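PDB 3SF6: glutaryl-CoA dehydrogenase from Mycobacterium smegmatis, which is a tetrameric flavoprotein of the acyl-CoA dehydrogenase family, modelled here with dihydroflavine-adenine dinucleotide. Local coordinates for residues A[28-32]-A[33-37]; A[127-130]-A[131-134]; A[272-275]-A[276-280]; A[308-311]-A[312-315]. All blocks are in the same frame, centred on the assembly; numbering follows the deposited sequence.

Overall arrangement
All four contacts are local, each within one helix or at its start, and they follow one another along the chain. Contacts 1 and 2 are helix N-termini closed by capping boxes; contacts 3 and 4 each take about two turns within long helices of the C-terminal acyl-CoA dehydrogenase domain. Contacts 3 and 4 touch, with centres about 12 Å apart, where R274 CD packs on Y311 OH at 3.3 Å. Contact 1 stays close to contact 4, about 4 Å between nearest atoms. Contact 2 stands apart, its centre about 41 Å from that of contact 3. The side chain of T279 in contact 3 is about 12 Å from a bound dihydroflavine-adenine dinucleotide.

Contact 1: A[28-32]-A[33-37]; sequences AVLSA and EEREI. With SO4 (sulfate ion), chain S.
S31 and E34 hold each other at the start of helix 32-49. E34 N donates to S31 OG over 3.1 Å, and S31 N returns a bond of 2.9 Å to E34 OE1. That second bond is nearly straight at the hydrogen, but it reaches the carboxylate oxygen from above the carboxylate plane, 53° out of it. S31 OG sits between its own backbone N and carbonyl carbon (chi1 70°), which turns it toward the backbone N-H of E34. One residue on, R35 N donates to S31 O, and the R35 side chain folds back over the same corner: A32 CA lies against one face of the guanidinium, while a sulfate ion, probably from the crystallisation liquor, meets its edge. NH1 and NH2 of R35 both donate to sulfate O4, at 3.1 and 3.2 Å, and A32 N donates to sulfate O2 at 2.9 Å, so the anion rests on an arginine and a helix-start N-H together. Further out, NH1 also bonds to N27 O, and E34 OE2 makes a salt bridge to R323 of helix 298-327, fixing the carboxylate. The reciprocal S31 and E34 pair is a capping box, the classic closure of a helix N-terminus.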
loop_
_atom_site.group_PDB
_atom_site.type_symbol
_atom_site.label_atom_id
_atom_site.label_comp_id
_atom_site.label_asym_id
_atom_site.label_seq_id
_atom_site.Cartn_x
_atom_site.Cartn_y
_atom_site.Cartn_z
ATOM N N ALA A 28 -0.287 -18.900 25.550
ATOM C CA ALA A 28 -1.524 -19.525 25.934
ATOM C C ALA A 28 -2.129 -20.421 24.853
ATOM O O ALA A 28 -2.969 -21.280 25.162
ATOM C CB ALA A 28 -2.559 -18.444 26.424
ATOM N N VAL A 29 -1.705 -20.272 23.598
ATOM C CA VAL A 29 -2.169 -21.181 22.552
ATOM C C VAL A 29 -1.184 -22.276 22.121
ATOM O O VAL A 29 -1.429 -22.984 21.132
ATOM C CB VAL A 29 -2.690 -20.424 21.335
ATOM C CG1 VAL A 29 -4.025 -19.633 21.748
ATOM C CG2 VAL A 29 -1.606 -19.568 20.757
ATOM N N LEU A 30 -0.112 -22.422 22.900
ATOM C CA LEU A 30 0.882 -23.486 22.749
ATOM C C LEU A 30 0.827 -24.420 23.940
ATOM O O LEU A 30 0.300 -24.057 25.013
ATOM C CB LEU A 30 2.281 -22.896 22.644
ATOM C CG LEU A 30 2.479 -21.869 21.517
ATOM C CD1 LEU A 30 3.901 -21.315 21.600
ATOM C CD2 LEU A 30 2.218 -22.477 20.147
ATOM N N SER A 31 1.331 -25.632 23.748
ATOM C CA SER A 31 1.473 -26.588 24.835
ATOM C C SER A 31 2.801 -26.386 25.554
ATOM O O SER A 31 3.735 -25.770 25.010
ATOM C CB SER A 31 1.393 -28.000 24.299
ATOM O OG SER A 31 2.528 -28.321 23.549
ATOM N N ALA A 32 2.907 -26.985 26.739
ATOM C CA ALA A 32 4.166 -26.946 27.503
ATOM C C ALA A 32 5.290 -27.636 26.709
ATOM O O ALA A 32 6.430 -27.157 26.715
ATOM C CB ALA A 32 3.967 -27.609 28.879
ATOM N N GLU A 33 4.972 -28.733 26.005
ATOM C CA GLU A 33 5.954 -29.434 25.173
ATOM C C GLU A 33 6.469 -28.554 24.053
ATOM O O GLU A 33 7.648 -28.571 23.710
ATOM C CB GLU A 33 5.340 -30.714 24.581
ATOM C CG GLU A 33 5.053 -31.799 25.614
ATOM C CD GLU A 33 3.741 -31.664 26.391
ATOM O OE1 GLU A 33 2.936 -30.699 26.223
ATOM O OE2 GLU A 33 3.497 -32.610 27.209
ATOM N N GLU A 34 5.560 -27.842 23.407
ATOM C CA GLU A 34 5.896 -26.914 22.338
ATOM C C GLU A 34 6.743 -25.736 22.840
ATOM O O GLU A 34 7.741 -25.387 22.236
ATOM C CB GLU A 34 4.632 -26.397 21.683
ATOM C CG GLU A 34 3.886 -27.451 20.875
ATOM C CD GLU A 34 2.443 -27.135 20.566
ATOM O OE1 GLU A 34 1.889 -26.074 20.980
ATOM O OE2 GLU A 34 1.830 -28.002 19.894
ATOM N N ARG A 35 6.346 -25.156 23.969
ATOM C CA ARG A 35 7.084 -24.068 24.560
ATOM C C ARG A 35 8.497 -24.522 24.974
ATOM O O ARG A 35 9.479 -23.775 24.821
ATOM C CB ARG A 35 6.334 -23.434 25.745
ATOM C CG ARG A 35 5.037 -22.711 25.373
ATOM C CD ARG A 35 4.479 -21.903 26.512
ATOM N NE ARG A 35 4.210 -22.715 27.696
ATOM C CZ ARG A 35 3.107 -23.404 27.955
ATOM N NH1 ARG A 35 2.041 -23.345 27.138
ATOM N NH2 ARG A 35 3.060 -24.137 29.055
ATOM N N GLU A 36 8.622 -25.730 25.521
ATOM C CA GLU A 36 9.937 -26.261 25.870
ATOM C C GLU A 36 10.877 -26.382 24.670
ATOM O O GLU A 36 12.030 -25.958 24.715
ATOM C CB GLU A 36 9.806 -27.620 26.551
ATOM C CG GLU A 36 11.107 -28.223 26.972
ATOM C CD GLU A 36 11.025 -29.462 27.821
ATOM O OE1 GLU A 36 10.006 -29.739 28.474
ATOM O OE2 GLU A 36 12.061 -30.162 27.836
ATOM N N ILE A 37 10.377 -26.897 23.553
ATOM C CA ILE A 37 11.200 -27.029 22.353
ATOM C C ILE A 37 11.616 -25.637 21.857
ATOM O O ILE A 37 12.794 -25.372 21.547
ATOM C CB ILE A 37 10.467 -27.868 21.268
ATOM C CG1 ILE A 37 10.522 -29.358 21.617
ATOM C CG2 ILE A 37 11.075 -27.615 19.868
ATOM C CD1 ILE A 37 9.540 -30.216 20.857
HETATM S S SO4 S . -0.208 -26.891 28.685
HETATM O O1 SO4 S . -1.672 -27.016 28.773
HETATM O O2 SO4 S . 0.441 -27.958 27.903
HETATM O O3 SO4 S . 0.130 -27.320 30.078
HETATM O O4 SO4 S . 0.184 -25.448 28.443
#

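Contact 2: A[127-130]-A[131-134]; sequences GSDE and QKDQ
With chi1 at 64°, S128 places OG between its backbone N and carbonyl carbon, facing the first turn of helix 129-140, while Q131 sets CG beside its own N (chi1 -73°) and then runs extended, which carries its amide back to the start of the helix. The two residues therefore exchange bonds. Q131 N donates to S128 OG over 3.1 Å, and S128 N donates to Q131 OE1 over 2.9 Å, from 47° above the plane of that amide. The same OE1 also lies 3.1 Å from G127 CA, so the amide is pressed close to the first residue beyond the preceding helix. Its other end is held as well: Q131 NE2 donates to R244 O, and L245 and P246 pack on the side chain.

K132, the next residue, also runs back past G127, CE lying 3.4 Å from G127 O. Its ammonium forms just a long salt bridge with D129, NZ to OD1 3.9 Å, and one water closes the gap. That water accepts from K132 NZ at 3.0 Å and donates to both D129 OD1 and G127 O, tying the charged pair to the backbone before the helix. Y84 covers part of K132 and D133. A serine and a glutamine bonded N to side chain in both directions make a capping box, here opening helix 129-140, the last helix before strand 146-149.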
loop_
_atom_site.group_PDB
_atom_site.type_symbol
_atom_site.label_atom_id
_atom_site.label_comp_id
_atom_site.label_asym_id
_atom_site.label_seq_id
_atom_site.Cartn_x
_atom_site.Cartn_y
_atom_site.Cartn_z
ATOM N N GLY A 127 13.503 -42.704 -0.993
ATOM C CA GLY A 127 14.723 -43.481 -1.074
ATOM C C GLY A 127 14.462 -44.952 -0.833
ATOM O O GLY A 127 13.420 -45.363 -0.276
ATOM N N SER A 128 15.402 -45.757 -1.290
ATOM C CA SER A 128 15.478 -47.169 -0.900
ATOM C C SER A 128 15.881 -47.289 0.575
ATOM O O SER A 128 16.443 -46.358 1.168
ATOM C CB SER A 128 16.524 -47.868 -1.771
ATOM O OG SER A 128 17.828 -47.322 -1.534
ATOM N N ASP A 129 15.661 -48.468 1.152
ATOM C CA ASP A 129 16.146 -48.691 2.514
ATOM C C ASP A 129 17.667 -48.532 2.568
ATOM O O ASP A 129 18.203 -47.974 3.530
ATOM C CB ASP A 129 15.748 -50.083 3.008
ATOM C CG ASP A 129 14.241 -50.251 3.190
ATOM O OD1 ASP A 129 13.480 -49.270 3.124
ATOM O OD2 ASP A 129 13.844 -51.412 3.457
ATOM N N GLU A 130 18.369 -48.961 1.523
ATOM C CA GLU A 130 19.827 -48.818 1.494
ATOM C C GLU A 130 20.254 -47.351 1.601
ATOM O O GLU A 130 21.186 -47.005 2.343
ATOM C CB GLU A 130 20.398 -49.447 0.201
ATOM C CG GLU A 130 21.933 -49.475 0.055
ATOM C CD GLU A 130 22.396 -49.769 -1.400
ATOM O OE1 GLU A 130 21.625 -50.376 -2.186
ATOM O OE2 GLU A 130 23.524 -49.355 -1.774
ATOM N N GLN A 131 19.580 -46.487 0.836
ATOM C CA GLN A 131 19.874 -45.041 0.879
ATOM C C GLN A 131 19.557 -44.414 2.254
ATOM O O GLN A 131 20.353 -43.611 2.820
ATOM C CB GLN A 131 19.074 -44.314 -0.232
ATOM C CG GLN A 131 19.631 -44.587 -1.635
ATOM C CD GLN A 131 18.628 -44.334 -2.722
ATOM O OE1 GLN A 131 17.459 -44.053 -2.457
ATOM N NE2 GLN A 131 19.079 -44.415 -3.977
ATOM N N LYS A 132 18.417 -44.788 2.812
ATOM C CA LYS A 132 18.026 -44.272 4.098
ATOM C C LYS A 132 19.012 -44.675 5.161
ATOM O O LYS A 132 19.410 -43.876 5.987
ATOM C CB LYS A 132 16.627 -44.770 4.459
ATOM C CG LYS A 132 15.566 -44.192 3.593
ATOM C CD LYS A 132 14.190 -44.580 4.110
ATOM C CE LYS A 132 13.196 -44.787 3.040
ATOM N NZ LYS A 132 12.023 -45.636 3.492
ATOM N N ASP A 133 19.387 -45.954 5.160
ATOM C CA ASP A 133 20.249 -46.470 6.202
ATOM C C ASP A 133 21.668 -45.920 6.039
ATOM O O ASP A 133 22.364 -45.684 7.029
ATOM C CB ASP A 133 20.256 -48.009 6.164
ATOM C CG ASP A 133 18.918 -48.634 6.549
ATOM O OD1 ASP A 133 18.110 -47.970 7.233
ATOM O OD2 ASP A 133 18.714 -49.846 6.219
ATOM N N GLN A 134 22.090 -45.697 4.801
ATOM C CA GLN A 134 23.444 -45.200 4.551
ATOM C C GLN A 134 23.598 -43.738 4.974
ATOM O O GLN A 134 24.603 -43.375 5.571
ATOM C CB GLN A 134 23.835 -45.364 3.101
ATOM C CG GLN A 134 25.179 -44.711 2.784
ATOM C CD GLN A 134 25.750 -45.069 1.422
ATOM O OE1 GLN A 134 25.145 -45.819 0.634
ATOM N NE2 GLN A 134 26.932 -44.513 1.127
HETATM O O HOH W 1 12.412 -47.603 1.194
#

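Contact 3: A[272-275]-A[276-280]; sequences AARD and CLETA. With EDO (1,2-ethanediol), chain O.
R274 and E278, one turn apart, run alongside each other with their flat groups almost parallel, 6° between planes, yet no N-H of the arginine is aimed at the carboxylate. E278 OE2 lies far off the plane of the guanidinium, 3.6 Å from R274 NE, so the long salt bridge rests on charge alone; the same oxygen comes to 3.4 Å from R274 CD. The in-plane N-H groups go elsewhere. R274 NE donates to a water at 3.0 Å, and NH1 donates over 2.8 Å to O1 of a 1,2-ethanediol, probably from the crystallisation liquor, and forms a salt bridge with E100 of helix 91-104. The bend at chi3 (72°) turns the guanidinium off the line of the aliphatic chain.

These residues take a little over two turns of the long helix 252-286, part of the helical bundle formed by the C-terminal domain in acyl-CoA dehydrogenases, with L277 packed on helix 298-327 and C276 on helices 332-357 and 368-380. The water on R274 NE is one of two that bridge D275 OD1 and E278 OE1, each donating to both oxygens, so it links the arginine to both acids; the pair probably softens the repulsion between these like charges. D275 OD1 also forms a salt bridge with K50, and OD2 a hydrogen bond with H371. Its carbonyl does double duty: T279 OG1 donates to D275 O over 2.8 Å, and T279 N donates from the opposite face of the carbonyl plane. With OG1 beside its own backbone N (chi1 -65°), T279 turns its hydroxyl back onto that oxygen.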
loop_
_atom_site.group_PDB
_atom_site.type_symbol
_atom_site.label_atom_id
_atom_site.label_comp_id
_atom_site.label_asym_id
_atom_site.label_seq_id
_atom_site.Cartn_x
_atom_site.Cartn_y
_atom_site.Cartn_z
ATOM N N ALA A 272 12.527 -13.643 11.898
ATOM C CA ALA A 272 13.216 -12.452 11.425
ATOM C C ALA A 272 12.331 -11.228 11.702
ATOM O O ALA A 272 12.802 -10.188 12.209
ATOM C CB ALA A 272 13.551 -12.577 9.888
ATOM N N ALA A 273 11.035 -11.348 11.409
ATOM C CA ALA A 273 10.103 -10.229 11.701
ATOM C C ALA A 273 10.111 -9.866 13.172
ATOM O O ALA A 273 10.191 -8.673 13.541
ATOM C CB ALA A 273 8.664 -10.563 11.253
ATOM N N ARG A 274 9.963 -10.879 14.010
ATOM C CA ARG A 274 9.958 -10.655 15.470
ATOM C C ARG A 274 11.194 -9.932 15.965
ATOM O O ARG A 274 11.109 -8.994 16.772
ATOM C CB ARG A 274 9.760 -11.980 16.208
ATOM C CG ARG A 274 9.536 -11.803 17.710
ATOM C CD ARG A 274 9.673 -13.086 18.450
ATOM N NE ARG A 274 11.060 -13.546 18.521
ATOM C CZ ARG A 274 11.428 -14.774 18.830
ATOM N NH1 ARG A 274 10.530 -15.698 19.130
ATOM N NH2 ARG A 274 12.729 -15.077 18.875
ATOM N N ASP A 275 12.361 -10.403 15.534
ATOM C CA ASP A 275 13.621 -9.824 15.963
ATOM C C ASP A 275 13.645 -8.337 15.571
ATOM O O ASP A 275 14.037 -7.477 16.366
ATOM C CB ASP A 275 14.781 -10.584 15.296
ATOM C CG ASP A 275 16.039 -10.537 16.114
ATOM O OD1 ASP A 275 15.905 -10.883 17.346
ATOM O OD2 ASP A 275 17.166 -10.305 15.566
ATOM N N CYS A 276 13.188 -8.027 14.357
ATOM C CA CYS A 276 13.135 -6.636 13.931
ATOM C C CYS A 276 12.107 -5.811 14.730
ATOM O O CYS A 276 12.383 -4.671 15.097
ATOM C CB CYS A 276 12.811 -6.548 12.446
ATOM S SG CYS A 276 14.108 -7.198 11.364
ATOM N N LEU A 277 10.926 -6.371 14.940
ATOM C CA LEU A 277 9.874 -5.676 15.695
ATOM C C LEU A 277 10.332 -5.404 17.128
ATOM O O LEU A 277 10.185 -4.275 17.618
ATOM C CB LEU A 277 8.582 -6.476 15.660
ATOM C CG LEU A 277 7.436 -6.001 16.513
ATOM C CD1 LEU A 277 7.103 -4.528 16.222
ATOM C CD2 LEU A 277 6.210 -6.891 16.248
ATOM N N GLU A 278 10.912 -6.421 17.786
ATOM C CA GLU A 278 11.419 -6.258 19.143
ATOM C C GLU A 278 12.504 -5.169 19.216
ATOM O O GLU A 278 12.546 -4.389 20.168
ATOM C CB GLU A 278 12.005 -7.573 19.662
ATOM C CG GLU A 278 10.938 -8.605 19.957
ATOM C CD GLU A 278 11.498 -9.961 20.438
ATOM O OE1 GLU A 278 12.753 -10.166 20.463
ATOM O OE2 GLU A 278 10.636 -10.791 20.815
ATOM N N THR A 279 13.338 -5.127 18.198
ATOM C CA THR A 279 14.392 -4.137 18.095
ATOM C C THR A 279 13.769 -2.729 18.013
ATOM O O THR A 279 14.185 -1.814 18.752
ATOM C CB THR A 279 15.324 -4.436 16.897
ATOM O OG1 THR A 279 16.028 -5.676 17.119
ATOM C CG2 THR A 279 16.335 -3.286 16.738
ATOM N N ALA A 280 12.795 -2.561 17.139
ATOM C CA ALA A 280 12.116 -1.272 16.954
ATOM C C ALA A 280 11.357 -0.853 18.201
ATOM O O ALA A 280 11.364 0.336 18.550
ATOM C CB ALA A 280 11.165 -1.308 15.739
HETATM C C1 EDO O . 7.000 -16.553 18.753
HETATM O O1 EDO O . 7.752 -15.733 19.593
HETATM C C2 EDO O . 6.489 -17.767 19.566
HETATM O O2 EDO O . 7.559 -18.624 19.967
HETATM O O HOH W 2 13.795 -12.237 18.502
HETATM O O HOH W 3 15.291 -9.054 19.765
#

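Contact 4: A[308-311]-A[312-315]; sequences TLEY and GKGF
K313 NZ is gripped from both sides of a subunit interface. Within the chain it donates over 2.7 Å to E310 OE2, a salt bridge in which the ammonium meets OE2 on its syn side, 21° out of the carboxylate plane. From the second subunit come E310 OE1, in a further salt bridge, and N341 OD1, in a hydrogen bond. E310 OE1 of this chain likewise pairs with K313 of the second subunit, so the charges form a reciprocal cluster. Both side chains bend to get there, E310 at chi2 (-54°) and K313 at chi3 (60°), and they travel together. The lysine's methylenes fold over the helix backbone, CG lying 3.1 Å from L309 O, whose partner is K313 N at 2.9 Å. Y311 leaves the helix on another side; its OH is hydrogen-bonded to D21, and the side chain packs on A20 and I24. Helix 298-327 thus meets the second subunit through E310 and K313, with T308 and L309 touching it too, while T308, Y311 and F315 pack on helix 252-286 and Y311 also meets I349 of helix 332-357 and the N-terminal helix 20-24.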
loop_
_atom_site.group_PDB
_atom_site.type_symbol
_atom_site.label_atom_id
_atom_site.label_comp_id
_atom_site.label_asym_id
_atom_site.label_seq_id
_atom_site.Cartn_x
_atom_site.Cartn_y
_atom_site.Cartn_z
ATOM N N THR A 308 3.068 -4.937 14.541
ATOM C CA THR A 308 2.607 -5.912 15.524
ATOM C C THR A 308 1.401 -6.691 14.976
ATOM O O THR A 308 1.299 -7.912 15.150
ATOM C CB THR A 308 2.233 -5.212 16.815
ATOM O OG1 THR A 308 3.410 -4.622 17.386
ATOM C CG2 THR A 308 1.630 -6.185 17.867
ATOM N N LEU A 309 0.533 -5.977 14.273
ATOM C CA LEU A 309 -0.620 -6.634 13.635
ATOM C C LEU A 309 -0.166 -7.671 12.636
ATOM O O LEU A 309 -0.710 -8.778 12.597
ATOM C CB LEU A 309 -1.567 -5.621 12.967
ATOM C CG LEU A 309 -2.751 -5.126 13.762
ATOM C CD1 LEU A 309 -3.467 -4.080 12.893
ATOM C CD2 LEU A 309 -3.677 -6.278 14.135
ATOM N N GLU A 310 0.773 -7.339 11.761
ATOM C CA GLU A 310 1.133 -8.302 10.714
ATOM C C GLU A 310 1.921 -9.454 11.308
ATOM O O GLU A 310 1.776 -10.602 10.850
ATOM C CB GLU A 310 1.849 -7.671 9.528
ATOM C CG GLU A 310 0.990 -6.670 8.747
ATOM C CD GLU A 310 -0.333 -7.226 8.271
ATOM O OE1 GLU A 310 -0.416 -8.402 7.882
ATOM O OE2 GLU A 310 -1.345 -6.489 8.303
ATOM N N TYR A 311 2.757 -9.175 12.310
ATOM C CA TYR A 311 3.425 -10.271 13.020
ATOM C C TYR A 311 2.421 -11.203 13.672
ATOM O O TYR A 311 2.481 -12.444 13.522
ATOM C CB TYR A 311 4.421 -9.695 14.039
ATOM C CG TYR A 311 4.944 -10.707 15.012
ATOM C CD1 TYR A 311 5.769 -11.735 14.572
ATOM C CD2 TYR A 311 4.681 -10.593 16.362
ATOM C CE1 TYR A 311 6.264 -12.690 15.484
ATOM C CE2 TYR A 311 5.154 -11.548 17.261
ATOM C CZ TYR A 311 5.952 -12.563 16.816
ATOM O OH TYR A 311 6.475 -13.462 17.732
ATOM N N GLY A 312 1.466 -10.623 14.394
ATOM C CA GLY A 312 0.474 -11.470 15.065
ATOM C C GLY A 312 -0.445 -12.237 14.124
ATOM O O GLY A 312 -0.688 -13.423 14.332
ATOM N N LYS A 313 -0.978 -11.590 13.084
ATOM C CA LYS A 313 -1.784 -12.281 12.076
ATOM C C LYS A 313 -0.969 -13.382 11.425
ATOM O O LYS A 313 -1.490 -14.472 11.141
ATOM C CB LYS A 313 -2.248 -11.274 11.010
ATOM C CG LYS A 313 -3.253 -10.230 11.517
ATOM C CD LYS A 313 -3.290 -8.922 10.673
ATOM C CE LYS A 313 -3.635 -9.120 9.340
ATOM N NZ LYS A 313 -3.638 -7.855 8.457
ATOM N N GLY A 314 0.301 -13.096 11.133
ATOM C CA GLY A 314 1.175 -14.088 10.518
ATOM C C GLY A 314 1.438 -15.284 11.400
ATOM O O GLY A 314 1.418 -16.437 10.945
ATOM N N PHE A 315 1.642 -15.031 12.697
ATOM C CA PHE A 315 1.805 -16.103 13.666
ATOM C C PHE A 315 0.527 -16.947 13.789
ATOM O O PHE A 315 0.590 -18.173 13.800
ATOM C CB PHE A 315 2.245 -15.577 15.040
ATOM C CG PHE A 315 2.480 -16.686 16.007
ATOM C CD1 PHE A 315 3.675 -17.358 15.968
ATOM C CD2 PHE A 315 1.484 -17.154 16.819
ATOM C CE1 PHE A 315 3.897 -18.452 16.785
ATOM C CE2 PHE A 315 1.697 -18.279 17.609
ATOM C CZ PHE A 315 2.894 -18.908 17.576
#